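Local atomic coordinates of Non-sulfated chondroitin lyase E66 (PDB entry 3VSN), a protein that cleaves non-sulfated chondroitin as a lyase of the viral envelope and may digest the chondroitin sulfate barrier of the insect midgut to aid oral infection. Residues Thr64-Leu69 with His83-Tyr88; Thr303-Val308 with Gly373-Tyr378; Val319-Tyr324 with Asp651-Phe656; Met398-Gly403 with Ala435-Leu440; Lys421-Gly426 with Lys596-Val601. All blocks are in the same frame, centred on the assembly; numbering follows the deposited sequence. Where two conformers were deposited one is given.

How the contacts relate
Contact 1 stands apart in the N-terminal helical domain, its centre about 28 Å from that of contact 2 and about 53 Å from that of contact 5; the other four lie in the later, strand-rich part of the chain. Contacts 2 and 4 are the ones near the catalytic residues: the side chain of Thr303 is about 8 Å from that of Arg300, the transition-state stabilizer, and the side chain of Ile400 about 9 Å from that of Glu350. Contacts 3 and 5 adjoin, centres about 12 Å apart. Ser321 OG and Lys421 NZ, 2.8 Å apart, join them, and strands 654-658 and 600-605 are neighbours in one sheet.

Contact 1: Thr64-Leu69 with His83-Tyr88; sequences TVFDNL and HTLIGY
The ring of Phe66 is held between two aliphatic groups: CG2 of Thr84 lies over one face, and CG1 of its own neighbour Val65 covers the opposite face toward the rim. The methyl of Thr84 makes a CH-pi contact, with CG2 3.7 Å from the centroid of the Phe66 ring and only 19° off its normal. That methyl can point at the ring because chi1 of -53° swings CG2 away from the backbone N, while OG1 turns back into helix 75-93 and bonds to the carbonyl of Thr80. Tyr88, one turn further on, meets Phe66 rim to rim. The two planes are nearly parallel, at 13°, yet neither ring covers the other; CE1 of Phe66 is 3.6 Å from CE1 of Tyr88. Leu85 completes the helix side, its CD2 3.8 Å from CZ of Phe66 and 4.1 Å from CG1 of Val65. Trp60 meets both aromatic rings, and the hydroxyl of Tyr88 bonds to the carbonyl of Arg58. Within the strand segment Thr64 OG1 donates to O of Phe66 at 2.7 Å, from above the carbonyl plane. The result is a short two-stranded antiparallel hairpin, 60-61 with 65-66, packed by its aromatic residues onto a helix of the alpha/alpha toroid domain.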
# COMPACT_ATOMS: atom_id res chain seq x y z
N THR A 64 20.27 -32.16 -8.72
CA THR A 64 19.18 -31.19 -8.80
C THR A 64 19.51 -29.86 -8.12
O THR A 64 18.61 -29.05 -7.85
CB THR A 64 17.87 -31.77 -8.20
OG1 THR A 64 18.10 -32.16 -6.84
CG2 THR A 64 17.40 -32.98 -9.00
N VAL A 65 20.80 -29.63 -7.86
CA VAL A 65 21.31 -28.47 -7.11
C VAL A 65 20.95 -28.54 -5.62
O VAL A 65 21.82 -28.45 -4.76
CB VAL A 65 20.92 -27.10 -7.72
CG1 VAL A 65 21.68 -25.97 -7.03
CG2 VAL A 65 21.20 -27.07 -9.21
N PHE A 66 19.66 -28.71 -5.33
CA PHE A 66 19.18 -28.87 -3.95
C PHE A 66 18.28 -30.10 -3.79
O PHE A 66 17.63 -30.52 -4.75
CB PHE A 66 18.42 -27.63 -3.49
CG PHE A 66 19.22 -26.35 -3.55
CD1 PHE A 66 20.21 -26.08 -2.61
CD2 PHE A 66 18.96 -25.41 -4.54
CE1 PHE A 66 20.94 -24.90 -2.67
CE2 PHE A 66 19.69 -24.23 -4.60
CZ PHE A 66 20.68 -23.98 -3.67
N ASP A 67 18.24 -30.65 -2.58
CA ASP A 67 17.40 -31.81 -2.25
C ASP A 67 15.91 -31.51 -2.35
O ASP A 67 15.48 -30.37 -2.13
CB ASP A 67 17.72 -32.33 -0.85
CG ASP A 67 18.97 -33.20 -0.81
OD1 ASP A 67 19.45 -33.61 -1.88
OD2 ASP A 67 19.48 -33.46 0.30
N ASN A 68 15.13 -32.54 -2.67
CA ASN A 68 13.66 -32.48 -2.71
C ASN A 68 13.08 -31.48 -3.72
O ASN A 68 12.04 -30.86 -3.48
CB ASN A 68 13.07 -32.27 -1.31
CG ASN A 68 13.37 -33.43 -0.38
OD1 ASN A 68 13.05 -34.58 -0.68
ND2 ASN A 68 13.99 -33.13 0.76
N LEU A 69 13.77 -31.33 -4.85
CA LEU A 69 13.29 -30.51 -5.96
C LEU A 69 13.50 -31.25 -7.28
O LEU A 69 14.43 -32.04 -7.41
CB LEU A 69 14.01 -29.15 -5.99
CG LEU A 69 13.72 -28.13 -4.89
CD1 LEU A 69 14.70 -26.96 -4.99
CD2 LEU A 69 12.28 -27.62 -4.95
N HIS A 83 16.01 -19.02 -6.86
CA HIS A 83 15.86 -18.17 -5.67
C HIS A 83 16.72 -18.61 -4.52
O HIS A 83 17.29 -17.78 -3.81
CB HIS A 83 14.40 -18.10 -5.22
CG HIS A 83 13.53 -17.25 -6.12
ND1 HIS A 83 13.83 -15.98 -6.43
CD2 HIS A 83 12.32 -17.54 -6.74
CE1 HIS A 83 12.87 -15.48 -7.23
NE2 HIS A 83 11.94 -16.44 -7.42
N THR A 84 16.83 -19.92 -4.32
CA THR A 84 17.63 -20.47 -3.23
C THR A 84 19.12 -20.19 -3.41
O THR A 84 19.82 -19.87 -2.45
CB THR A 84 17.34 -21.98 -3.04
OG1 THR A 84 15.93 -22.17 -2.89
CG2 THR A 84 18.04 -22.53 -1.81
N LEU A 85 19.60 -20.29 -4.66
CA LEU A 85 20.98 -19.92 -4.98
C LEU A 85 21.27 -18.44 -4.69
O LEU A 85 22.30 -18.11 -4.10
CB LEU A 85 21.31 -20.22 -6.45
CG LEU A 85 21.61 -21.67 -6.84
CD1 LEU A 85 21.74 -21.78 -8.35
CD2 LEU A 85 22.87 -22.17 -6.15
N ILE A 86 20.35 -17.57 -5.09
CA ILE A 86 20.47 -16.14 -4.80
C ILE A 86 20.48 -15.90 -3.28
O ILE A 86 21.30 -15.14 -2.77
CB ILE A 86 19.38 -15.30 -5.50
CG1 ILE A 86 19.57 -15.35 -7.03
CG2 ILE A 86 19.39 -13.85 -5.01
CD1 ILE A 86 18.36 -14.91 -7.83
N GLY A 87 19.58 -16.58 -2.57
CA GLY A 87 19.54 -16.51 -1.10
C GLY A 87 20.86 -16.90 -0.46
O GLY A 87 21.30 -16.28 0.52
N TYR A 88 21.51 -17.93 -1.01
CA TYR A 88 22.82 -18.37 -0.53
C TYR A 88 23.94 -17.38 -0.85
O TYR A 88 24.89 -17.25 -0.08
CB TYR A 88 23.16 -19.77 -1.06
CG TYR A 88 22.73 -20.91 -0.16
CD1 TYR A 88 21.75 -21.81 -0.56
CD2 TYR A 88 23.31 -21.09 1.10
CE1 TYR A 88 21.36 -22.86 0.26
CE2 TYR A 88 22.93 -22.13 1.93
CZ TYR A 88 21.95 -23.01 1.50
OH TYR A 88 21.57 -24.05 2.32

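Contact 2: Thr303-Val308 with Gly373-Tyr378; sequences TLYSNV and GRIINY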
# COMPACT_ATOMS: atom_id res chain seq x y z
N THR A 303 -5.28 -7.49 1.70
CA THR A 303 -4.08 -7.60 2.51
C THR A 303 -3.67 -6.24 3.07
O THR A 303 -3.84 -5.21 2.41
CB THR A 303 -2.91 -8.23 1.72
OG1 THR A 303 -1.74 -8.28 2.54
CG2 THR A 303 -2.60 -7.45 0.44
N LEU A 304 -3.14 -6.25 4.30
CA LEU A 304 -2.64 -5.03 4.93
C LEU A 304 -1.12 -5.04 5.12
O LEU A 304 -0.57 -4.23 5.86
CB LEU A 304 -3.34 -4.77 6.27
CG LEU A 304 -3.48 -5.87 7.33
CD1 LEU A 304 -2.15 -6.48 7.77
CD2 LEU A 304 -4.24 -5.33 8.54
N TYR A 305 -0.44 -5.97 4.44
CA TYR A 305 0.98 -6.18 4.70
C TYR A 305 1.79 -6.48 3.44
O TYR A 305 1.34 -7.20 2.56
CB TYR A 305 1.16 -7.32 5.72
CG TYR A 305 2.60 -7.65 6.06
CD1 TYR A 305 3.37 -6.82 6.88
CD2 TYR A 305 3.20 -8.82 5.56
CE1 TYR A 305 4.68 -7.13 7.19
CE2 TYR A 305 4.51 -9.13 5.87
CZ TYR A 305 5.25 -8.29 6.68
OH TYR A 305 6.55 -8.61 6.99
N SER A 306 2.98 -5.89 3.39
CA SER A 306 4.00 -6.22 2.40
C SER A 306 5.30 -6.45 3.15
O SER A 306 5.68 -5.63 3.99
CB SER A 306 4.18 -5.08 1.40
OG SER A 306 5.39 -5.24 0.66
N ASN A 307 5.97 -7.57 2.87
CA ASN A 307 7.21 -7.87 3.58
C ASN A 307 8.44 -7.11 3.04
O ASN A 307 9.55 -7.32 3.52
CB ASN A 307 7.46 -9.39 3.68
CG ASN A 307 7.66 -10.06 2.33
OD1 ASN A 307 7.85 -9.40 1.31
ND2 ASN A 307 7.62 -11.39 2.33
N VAL A 308 8.23 -6.23 2.06
CA VAL A 308 9.32 -5.40 1.51
C VAL A 308 9.12 -3.88 1.61
O VAL A 308 10.10 -3.14 1.72
CB VAL A 308 9.71 -5.78 0.06
CG1 VAL A 308 10.35 -7.16 0.01
CG2 VAL A 308 8.51 -5.70 -0.88
N GLY A 373 1.86 -3.51 17.73
CA GLY A 373 0.87 -4.58 17.72
C GLY A 373 1.29 -5.75 16.84
O GLY A 373 2.26 -5.67 16.10
N ARG A 374 0.54 -6.85 16.94
CA ARG A 374 0.74 -7.99 16.05
C ARG A 374 0.22 -7.64 14.66
O ARG A 374 -0.85 -7.04 14.54
CB ARG A 374 0.00 -9.23 16.57
CG ARG A 374 0.67 -9.95 17.73
CD ARG A 374 0.12 -11.37 17.87
NE ARG A 374 0.25 -11.96 19.22
CZ ARG A 374 0.00 -11.34 20.37
NH1 ARG A 374 -0.42 -10.09 20.40
NH2 ARG A 374 0.17 -12.00 21.52
N ILE A 375 0.97 -7.99 13.62
CA ILE A 375 0.47 -7.82 12.26
C ILE A 375 -0.39 -9.03 11.92
O ILE A 375 0.11 -10.09 11.54
CB ILE A 375 1.60 -7.59 11.22
CG1 ILE A 375 2.43 -6.36 11.60
CG2 ILE A 375 1.00 -7.43 9.83
CD1 ILE A 375 3.68 -6.15 10.76
N ILE A 376 -1.70 -8.87 12.10
CA ILE A 376 -2.66 -9.92 11.78
C ILE A 376 -3.23 -9.60 10.41
O ILE A 376 -3.94 -8.61 10.27
CB ILE A 376 -3.80 -9.99 12.82
CG1 ILE A 376 -3.22 -10.12 14.24
CG2 ILE A 376 -4.77 -11.11 12.49
CD1 ILE A 376 -4.23 -9.90 15.35
N ASN A 377 -2.90 -10.41 9.41
CA ASN A 377 -3.41 -10.18 8.06
C ASN A 377 -4.75 -10.89 7.87
O ASN A 377 -5.09 -11.79 8.63
CB ASN A 377 -2.40 -10.62 7.00
CG ASN A 377 -2.46 -9.76 5.74
OD1 ASN A 377 -3.35 -8.91 5.58
ND2 ASN A 377 -1.50 -9.97 4.84
N TYR A 378 -5.50 -10.46 6.86
CA TYR A 378 -6.82 -11.03 6.59
C TYR A 378 -6.74 -12.41 5.95
O TYR A 378 -5.73 -12.75 5.32
CB TYR A 378 -7.64 -10.09 5.70
CG TYR A 378 -7.71 -8.67 6.22
CD1 TYR A 378 -8.60 -8.32 7.24
CD2 TYR A 378 -6.88 -7.68 5.70
CE1 TYR A 378 -8.66 -7.02 7.72
CE2 TYR A 378 -6.93 -6.37 6.17
CZ TYR A 378 -7.82 -6.06 7.19
OH TYR A 378 -7.87 -4.77 7.66
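Asn377 turns its amide to the hydroxyl of Thr303 and the backbone N of Leu304, using both ends of it. ND2 donates to OG1 of Thr303 at 2.9 Å, with the hydroxyl oxygen in the amide plane. OD1 takes N-H groups from opposite faces of that plane: Leu304 N at 3.0 Å, nearly straight at 167°, and Tyr378 N from the amide's own segment. The bonds to Thr303 and Leu304 hold the amide's rotation, with Tyr378 N a less well directed third. OG1 of Thr303, anti to the backbone N at chi1 178°, also accepts from Tyr305 N, closing an ST turn. Leu304 crosses Tyr378 at about a right angle, its CG 3.7 Å from CE2 of the ring, whose hydroxyl bonds to Glu386. On the other flank Ile375 lies across Tyr305, its CG2 3.8 Å from CD1 of the ring and 3.9 Å from CD1 of Leu304. Two irregular loops are joined here by one asparagine amide that bonds to a threonine hydroxyl and a backbone N-H, with the ST turn only three residues after the transition-state stabilizer Arg300.

Contact 3: Val319-Tyr324 with Asp651-Phe656; sequences VHSADY and DLQFIF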
# COMPACT_ATOMS: atom_id res chain seq x y z
N VAL A 319 1.82 13.40 8.58
CA VAL A 319 0.50 13.21 7.98
C VAL A 319 0.63 13.53 6.49
O VAL A 319 1.13 14.60 6.12
CB VAL A 319 -0.56 14.11 8.65
CG1 VAL A 319 -1.94 13.84 8.08
CG2 VAL A 319 -0.55 13.89 10.17
N HIS A 320 0.20 12.60 5.64
CA HIS A 320 0.31 12.73 4.19
C HIS A 320 -1.05 12.75 3.57
O HIS A 320 -1.97 12.07 4.05
CB HIS A 320 1.08 11.55 3.60
CG HIS A 320 2.44 11.33 4.20
ND1 HIS A 320 3.49 12.15 3.94
CD2 HIS A 320 2.93 10.32 5.03
CE1 HIS A 320 4.57 11.70 4.59
NE2 HIS A 320 4.23 10.58 5.25
N SER A 321 -1.20 13.48 2.47
CA SER A 321 -2.46 13.45 1.73
C SER A 321 -2.28 13.43 0.22
O SER A 321 -1.39 14.09 -0.32
CB SER A 321 -3.37 14.62 2.13
OG SER A 321 -2.82 15.86 1.71
N ALA A 322 -3.13 12.67 -0.45
CA ALA A 322 -3.20 12.69 -1.90
C ALA A 322 -4.59 13.22 -2.25
O ALA A 322 -5.58 12.49 -2.17
CB ALA A 322 -2.99 11.29 -2.46
N ASP A 323 -4.65 14.51 -2.59
CA ASP A 323 -5.92 15.25 -2.66
C ASP A 323 -6.79 14.91 -3.87
O ASP A 323 -8.00 15.13 -3.85
CB ASP A 323 -5.67 16.76 -2.61
CG ASP A 323 -5.04 17.22 -1.31
OD1 ASP A 323 -5.03 16.46 -0.31
OD2 ASP A 323 -4.54 18.36 -1.29
N TYR A 324 -6.17 14.41 -4.93
CA TYR A 324 -6.89 14.01 -6.14
C TYR A 324 -7.25 12.52 -6.14
O TYR A 324 -8.36 12.14 -6.53
CB TYR A 324 -6.05 14.31 -7.38
CG TYR A 324 -6.06 15.75 -7.82
CD1 TYR A 324 -7.13 16.27 -8.55
CD2 TYR A 324 -4.98 16.59 -7.53
CE1 TYR A 324 -7.13 17.59 -8.97
CE2 TYR A 324 -4.98 17.91 -7.94
CZ TYR A 324 -6.05 18.41 -8.66
OH TYR A 324 -6.05 19.72 -9.08
N ASP A 651 -1.94 19.66 -5.26
CA ASP A 651 -2.61 19.74 -3.96
C ASP A 651 -3.81 20.68 -4.02
O ASP A 651 -3.78 21.67 -4.75
CB ASP A 651 -1.64 20.24 -2.89
CG ASP A 651 -0.45 19.31 -2.69
OD1 ASP A 651 -0.65 18.12 -2.37
OD2 ASP A 651 0.70 19.78 -2.84
N LEU A 652 -4.85 20.39 -3.24
CA LEU A 652 -6.10 21.16 -3.30
C LEU A 652 -6.51 21.80 -1.97
O LEU A 652 -7.66 22.24 -1.80
CB LEU A 652 -7.24 20.28 -3.83
CG LEU A 652 -7.16 19.87 -5.30
CD1 LEU A 652 -8.15 18.75 -5.61
CD2 LEU A 652 -7.41 21.07 -6.21
N GLN A 653 -5.57 21.86 -1.03
CA GLN A 653 -5.86 22.42 0.29
C GLN A 653 -5.47 23.89 0.39
O GLN A 653 -4.37 24.28 0.01
CB GLN A 653 -5.16 21.61 1.39
CG GLN A 653 -5.67 20.19 1.53
CD GLN A 653 -4.89 19.37 2.54
OE1 GLN A 653 -4.47 19.88 3.58
NE2 GLN A 653 -4.71 18.09 2.24
N PHE A 654 -6.40 24.70 0.90
CA PHE A 654 -6.13 26.10 1.20
C PHE A 654 -5.49 26.17 2.58
O PHE A 654 -6.07 25.71 3.56
CB PHE A 654 -7.43 26.91 1.20
CG PHE A 654 -8.20 26.84 -0.09
CD1 PHE A 654 -9.08 25.79 -0.34
CD2 PHE A 654 -8.05 27.83 -1.05
CE1 PHE A 654 -9.78 25.72 -1.53
CE2 PHE A 654 -8.75 27.77 -2.24
CZ PHE A 654 -9.61 26.72 -2.48
N ILE A 655 -4.29 26.75 2.65
CA ILE A 655 -3.56 26.84 3.91
C ILE A 655 -3.46 28.30 4.36
O ILE A 655 -3.08 29.18 3.58
CB ILE A 655 -2.17 26.19 3.82
CG1 ILE A 655 -2.30 24.71 3.40
CG2 ILE A 655 -1.42 26.29 5.15
CD1 ILE A 655 -1.02 24.08 2.90
N PHE A 656 -3.84 28.54 5.61
CA PHE A 656 -3.81 29.87 6.20
C PHE A 656 -3.01 29.85 7.50
O PHE A 656 -2.95 28.83 8.19
CB PHE A 656 -5.23 30.38 6.49
CG PHE A 656 -6.09 30.47 5.27
CD1 PHE A 656 -6.07 31.61 4.47
CD2 PHE A 656 -6.92 29.41 4.91
CE1 PHE A 656 -6.86 31.69 3.33
CE2 PHE A 656 -7.71 29.49 3.77
CZ PHE A 656 -7.68 30.63 2.98
O HOH W 1 -2.35 16.01 -2.97
O HOH W 2 -2.28 18.36 0.07
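This is a buried contact, polar at its centre and apolar on one flank, in which the end of strand 318-322, an outer strand of a four-stranded antiparallel sheet, meets the run leading into strand 654-658 of a different sheet. Asp323 is at its centre and binds through both carboxylate oxygens. OD2 accepts from Leu652 N at 2.8 Å on its anti lone pair, almost straight at 173°. OD1 accepts from NE2 of Gln653 at 3.0 Å, on the syn side and 21° out of the carboxylate plane. Gln653 reaches across with its chain extended beyond CG, and its amide plane is turned 37° from the carboxylate. Its OE1 is held by Ser602 OG and Lys421 N, so this one amide connects Asp323, just past the end of strand 318-322, with strands 600-605 and 414-421 of the beta-rich part of the lyase. Water stitches Asp323 to Asp651: one molecule donates both to OD2 of Asp323 at 2.6 Å and to OD1 of Asp651 at 2.9 Å. The two acidic oxygens themselves, Asp323 OD2 and Asp651 OD1, are 4.0 Å apart, and the shared water probably eases their mutual repulsion. The apolar flank belongs to Tyr324 and Leu652, which cross at about a right angle. CD1 of Leu652 sits over a face of the ring in a CH-pi contact, 3.8 Å from its centroid, while the Tyr324 hydroxyl bonds to the carbonyl of Ser648.

Contact 4: Met398-Gly403 with Ala435-Leu440; sequences MRIPSG and AEMNNL
Met398, Ile400 and Met437 form the tight part of this contact, and around them the fit is aliphatic. CG of Met437 is the common point: CD1 of Ile400 touches it at 3.6 Å and CG of Met398 at 3.8 Å. Ile400 crosses Met437 at about a right angle with its chain extended to CD1, chi2 178°. Met398 instead bends at chi2 and chi3, which folds SD back beside the backbone of Met437, 4.0 Å from its CA. Helix 359-364 packs against the same three residues, through Pro360, Ala359 and Thr363. Met437 also opens a type I' beta turn that runs to Leu440, the reversal between strands 426-434 and 440-449 of the large antiparallel sheet; the loop 398-403 is therefore packed on the end of a beta hairpin. Away from the methionines the contact loosens. CB of Glu436 lies 3.8 Å from CG2 of Ile400, but beyond CB the chain bends at chi2 and leads off to the hydroxyl of Tyr348, which binds OE1. Here the two backbones meet through a water, which donates to O of Arg399 at 2.7 Å and to O of Glu436 at 2.6 Å. Deeper in, Ile400 touches Tyr348, Tyr349 and Phe410, its side chain about 9 Å from that of the catalytically important Glu350.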
# COMPACT_ATOMS: atom_id res chain seq x y z
N MET A 398 -20.25 -9.59 1.31
CA MET A 398 -20.72 -8.75 0.21
C MET A 398 -19.88 -9.06 -1.03
O MET A 398 -18.68 -8.78 -1.05
CB MET A 398 -20.62 -7.26 0.60
CG MET A 398 -20.92 -6.28 -0.53
SD MET A 398 -22.57 -6.41 -1.26
CE MET A 398 -23.60 -5.75 0.05
N ARG A 399 -20.53 -9.63 -2.04
CA ARG A 399 -19.84 -10.09 -3.25
C ARG A 399 -20.08 -9.15 -4.42
O ARG A 399 -21.22 -8.76 -4.67
CB ARG A 399 -20.31 -11.49 -3.65
CG ARG A 399 -20.06 -12.56 -2.61
CD ARG A 399 -20.19 -13.96 -3.20
NE ARG A 399 -19.91 -14.98 -2.19
CZ ARG A 399 -18.70 -15.49 -1.95
NH1 ARG A 399 -17.65 -15.09 -2.66
NH2 ARG A 399 -18.56 -16.40 -1.00
N ILE A 400 -19.01 -8.81 -5.14
CA ILE A 400 -19.12 -8.08 -6.40
C ILE A 400 -18.33 -8.84 -7.47
O ILE A 400 -17.16 -8.52 -7.73
CB ILE A 400 -18.63 -6.61 -6.30
CG1 ILE A 400 -19.30 -5.88 -5.12
CG2 ILE A 400 -18.88 -5.86 -7.61
CD1 ILE A 400 -18.83 -4.45 -4.94
N PRO A 401 -18.95 -9.87 -8.07
CA PRO A 401 -18.25 -10.77 -8.99
C PRO A 401 -17.72 -10.06 -10.23
O PRO A 401 -18.30 -9.08 -10.69
CB PRO A 401 -19.34 -11.78 -9.41
CG PRO A 401 -20.41 -11.66 -8.37
CD PRO A 401 -20.38 -10.21 -7.97
N SER A 402 -16.60 -10.56 -10.74
CA SER A 402 -16.05 -10.08 -12.00
C SER A 402 -16.98 -10.53 -13.14
O SER A 402 -17.36 -11.70 -13.21
CB SER A 402 -14.64 -10.64 -12.21
OG SER A 402 -14.13 -10.26 -13.48
N GLY A 403 -17.35 -9.59 -14.00
CA GLY A 403 -18.23 -9.87 -15.13
C GLY A 403 -17.46 -10.33 -16.36
O GLY A 403 -18.05 -10.59 -17.41
N ALA A 435 -23.37 1.42 -6.41
CA ALA A 435 -24.45 0.66 -7.04
C ALA A 435 -24.36 -0.84 -6.76
O ALA A 435 -25.37 -1.49 -6.48
CB ALA A 435 -24.51 0.93 -8.54
N GLU A 436 -23.14 -1.38 -6.82
CA GLU A 436 -22.92 -2.83 -6.70
C GLU A 436 -22.98 -3.35 -5.26
O GLU A 436 -22.98 -4.56 -5.04
CB GLU A 436 -21.60 -3.23 -7.36
CG GLU A 436 -21.51 -2.95 -8.86
CD GLU A 436 -21.18 -1.51 -9.20
OE1 GLU A 436 -20.84 -0.71 -8.30
OE2 GLU A 436 -21.26 -1.15 -10.40
N MET A 437 -23.02 -2.44 -4.29
CA MET A 437 -23.20 -2.84 -2.89
C MET A 437 -24.59 -2.44 -2.40
O MET A 437 -24.74 -1.85 -1.33
CB MET A 437 -22.09 -2.27 -1.99
CG MET A 437 -20.73 -2.90 -2.24
SD MET A 437 -19.48 -2.58 -0.97
CE MET A 437 -19.18 -0.84 -1.22
N ASN A 438 -25.60 -2.78 -3.20
CA ASN A 438 -27.00 -2.54 -2.84
C ASN A 438 -27.33 -1.04 -2.69
O ASN A 438 -28.14 -0.66 -1.84
CB ASN A 438 -27.34 -3.33 -1.57
CG ASN A 438 -28.81 -3.33 -1.24
OD1 ASN A 438 -29.66 -3.37 -2.13
ND2 ASN A 438 -29.13 -3.28 0.06
N ASN A 439 -26.71 -0.21 -3.53
CA ASN A 439 -26.84 1.25 -3.46
C ASN A 439 -26.45 1.86 -2.11
O ASN A 439 -26.98 2.90 -1.72
CB ASN A 439 -28.26 1.71 -3.88
CG ASN A 439 -28.41 1.88 -5.39
OD1 ASN A 439 -29.52 1.81 -5.92
ND2 ASN A 439 -27.30 2.11 -6.08
N LEU A 440 -25.53 1.20 -1.41
CA LEU A 440 -24.96 1.75 -0.18
C LEU A 440 -24.43 3.15 -0.42
O LEU A 440 -23.68 3.38 -1.38
CB LEU A 440 -23.84 0.86 0.37
CG LEU A 440 -23.06 1.39 1.59
CD1 LEU A 440 -23.89 1.34 2.86
CD2 LEU A 440 -21.76 0.61 1.75
O HOH W 3 -23.38 -7.09 -4.83

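Contact 5: Lys421-Gly426 with Lys596-Val601; sequences KTDTAG and KENNKV
Glu597 stretches out fully, CG anti to the backbone N at chi1 177° and the chain straight beyond it, and so carries its carboxylate from a hairpin of one sheet into the turn of another. Thr422 and Thr424 answer it with a shared torsion that sets each OG1 between the backbone N and the carbonyl carbon, facing the acid. Two antiparallel beta hairpins meet here end to end. One connects strands 414-421 and 426-434; the other turns from strand 592-597 into 600-605 through a type II' turn, Glu597 to Lys600. OE1 of Glu597 is gripped twice, by Thr422 OG1 at 2.6 Å on the anti side and by Thr424 N at 2.9 Å through the syn lone pair, the latter nearly straight at 173°. These two bonds, anti and syn, would limit the carboxylate's rotation, and such donors would tend to stabilise its charge in this buried position. Thr422 is fixed in turn by its backbone N, which donates to Ala425 O at 2.8 Å. Lys600 adds a weak bond from NZ to Lys421 O, while the ammonium of Lys421 turns away to Ser321 OG. At the far end of the acid, Thr424 OG1 donates to Glu597 OE2, modelled at 2.5 Å, so short that the exact length is doubtful.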
# COMPACT_ATOMS: atom_id res chain seq x y z
N LYS A 421 -5.20 18.62 6.27
CA LYS A 421 -4.23 18.17 7.26
C LYS A 421 -3.36 19.30 7.81
O LYS A 421 -3.14 20.32 7.14
CB LYS A 421 -3.34 17.05 6.68
CG LYS A 421 -2.40 17.51 5.58
CD LYS A 421 -1.49 16.39 5.11
CE LYS A 421 -0.37 16.91 4.21
NZ LYS A 421 -0.89 17.42 2.91
N THR A 422 -2.89 19.09 9.03
CA THR A 422 -1.93 19.97 9.68
C THR A 422 -0.72 19.13 10.13
O THR A 422 -0.52 18.03 9.62
CB THR A 422 -2.55 20.71 10.89
OG1 THR A 422 -3.11 19.75 11.80
CG2 THR A 422 -3.63 21.69 10.43
N ASP A 423 0.04 19.65 11.10
CA ASP A 423 1.27 19.01 11.57
C ASP A 423 1.08 17.56 12.02
O ASP A 423 1.79 16.66 11.58
CB ASP A 423 1.88 19.81 12.73
CG ASP A 423 2.73 20.96 12.26
OD1 ASP A 423 2.80 21.20 11.03
OD2 ASP A 423 3.34 21.63 13.12
N THR A 424 0.12 17.35 12.92
CA THR A 424 -0.07 16.03 13.54
C THR A 424 -1.45 15.43 13.27
O THR A 424 -1.71 14.29 13.65
CB THR A 424 0.14 16.09 15.07
OG1 THR A 424 -0.95 16.81 15.67
CG2 THR A 424 1.46 16.76 15.43
N ALA A 425 -2.32 16.19 12.61
CA ALA A 425 -3.69 15.75 12.41
C ALA A 425 -4.12 15.83 10.95
O ALA A 425 -3.62 16.65 10.19
CB ALA A 425 -4.63 16.56 13.29
N GLY A 426 -5.06 14.97 10.58
CA GLY A 426 -5.61 14.96 9.23
C GLY A 426 -7.06 14.50 9.26
O GLY A 426 -7.39 13.53 9.94
N LYS A 596 -7.65 22.70 12.24
CA LYS A 596 -6.87 23.78 12.84
C LYS A 596 -5.96 23.22 13.93
O LYS A 596 -6.42 22.49 14.81
CB LYS A 596 -7.80 24.86 13.43
CG LYS A 596 -7.09 25.91 14.27
CD LYS A 596 -8.03 27.02 14.71
CE LYS A 596 -7.40 27.89 15.79
NZ LYS A 596 -7.42 27.23 17.12
N GLU A 597 -4.68 23.55 13.84
CA GLU A 597 -3.71 23.12 14.82
C GLU A 597 -2.61 24.16 14.94
O GLU A 597 -2.00 24.56 13.94
CB GLU A 597 -3.12 21.74 14.46
CG GLU A 597 -2.05 21.26 15.41
CD GLU A 597 -1.48 19.90 15.06
OE1 GLU A 597 -1.57 19.47 13.89
OE2 GLU A 597 -0.91 19.26 15.97
N ASN A 598 -2.36 24.58 16.18
CA ASN A 598 -1.43 25.66 16.48
C ASN A 598 -1.86 26.93 15.73
O ASN A 598 -2.99 27.38 15.91
CB ASN A 598 0.02 25.24 16.19
CG ASN A 598 0.44 24.02 17.00
OD1 ASN A 598 0.06 23.88 18.17
ND2 ASN A 598 1.21 23.13 16.38
N ASN A 599 -0.98 27.48 14.90
CA ASN A 599 -1.30 28.68 14.12
C ASN A 599 -1.56 28.37 12.64
O ASN A 599 -1.38 29.24 11.78
CB ASN A 599 -0.17 29.71 14.27
CG ASN A 599 1.10 29.30 13.54
OD1 ASN A 599 1.39 28.11 13.38
ND2 ASN A 599 1.87 30.29 13.09
N LYS A 600 -1.97 27.14 12.35
CA LYS A 600 -2.16 26.70 10.97
C LYS A 600 -3.57 26.16 10.78
O LYS A 600 -4.08 25.45 11.64
CB LYS A 600 -1.13 25.64 10.62
CG LYS A 600 -1.14 25.17 9.17
CD LYS A 600 -0.16 24.02 8.98
CE LYS A 600 -0.08 23.60 7.52
NZ LYS A 600 -1.36 22.96 7.06
N VAL A 601 -4.20 26.51 9.66
CA VAL A 601 -5.51 25.98 9.30
C VAL A 601 -5.49 25.51 7.85
O VAL A 601 -4.95 26.21 6.98
CB VAL A 601 -6.64 27.02 9.48
CG1 VAL A 601 -7.99 26.41 9.12
CG2 VAL A 601 -6.70 27.52 10.91
O HOH W 4 0.23 22.81 12.54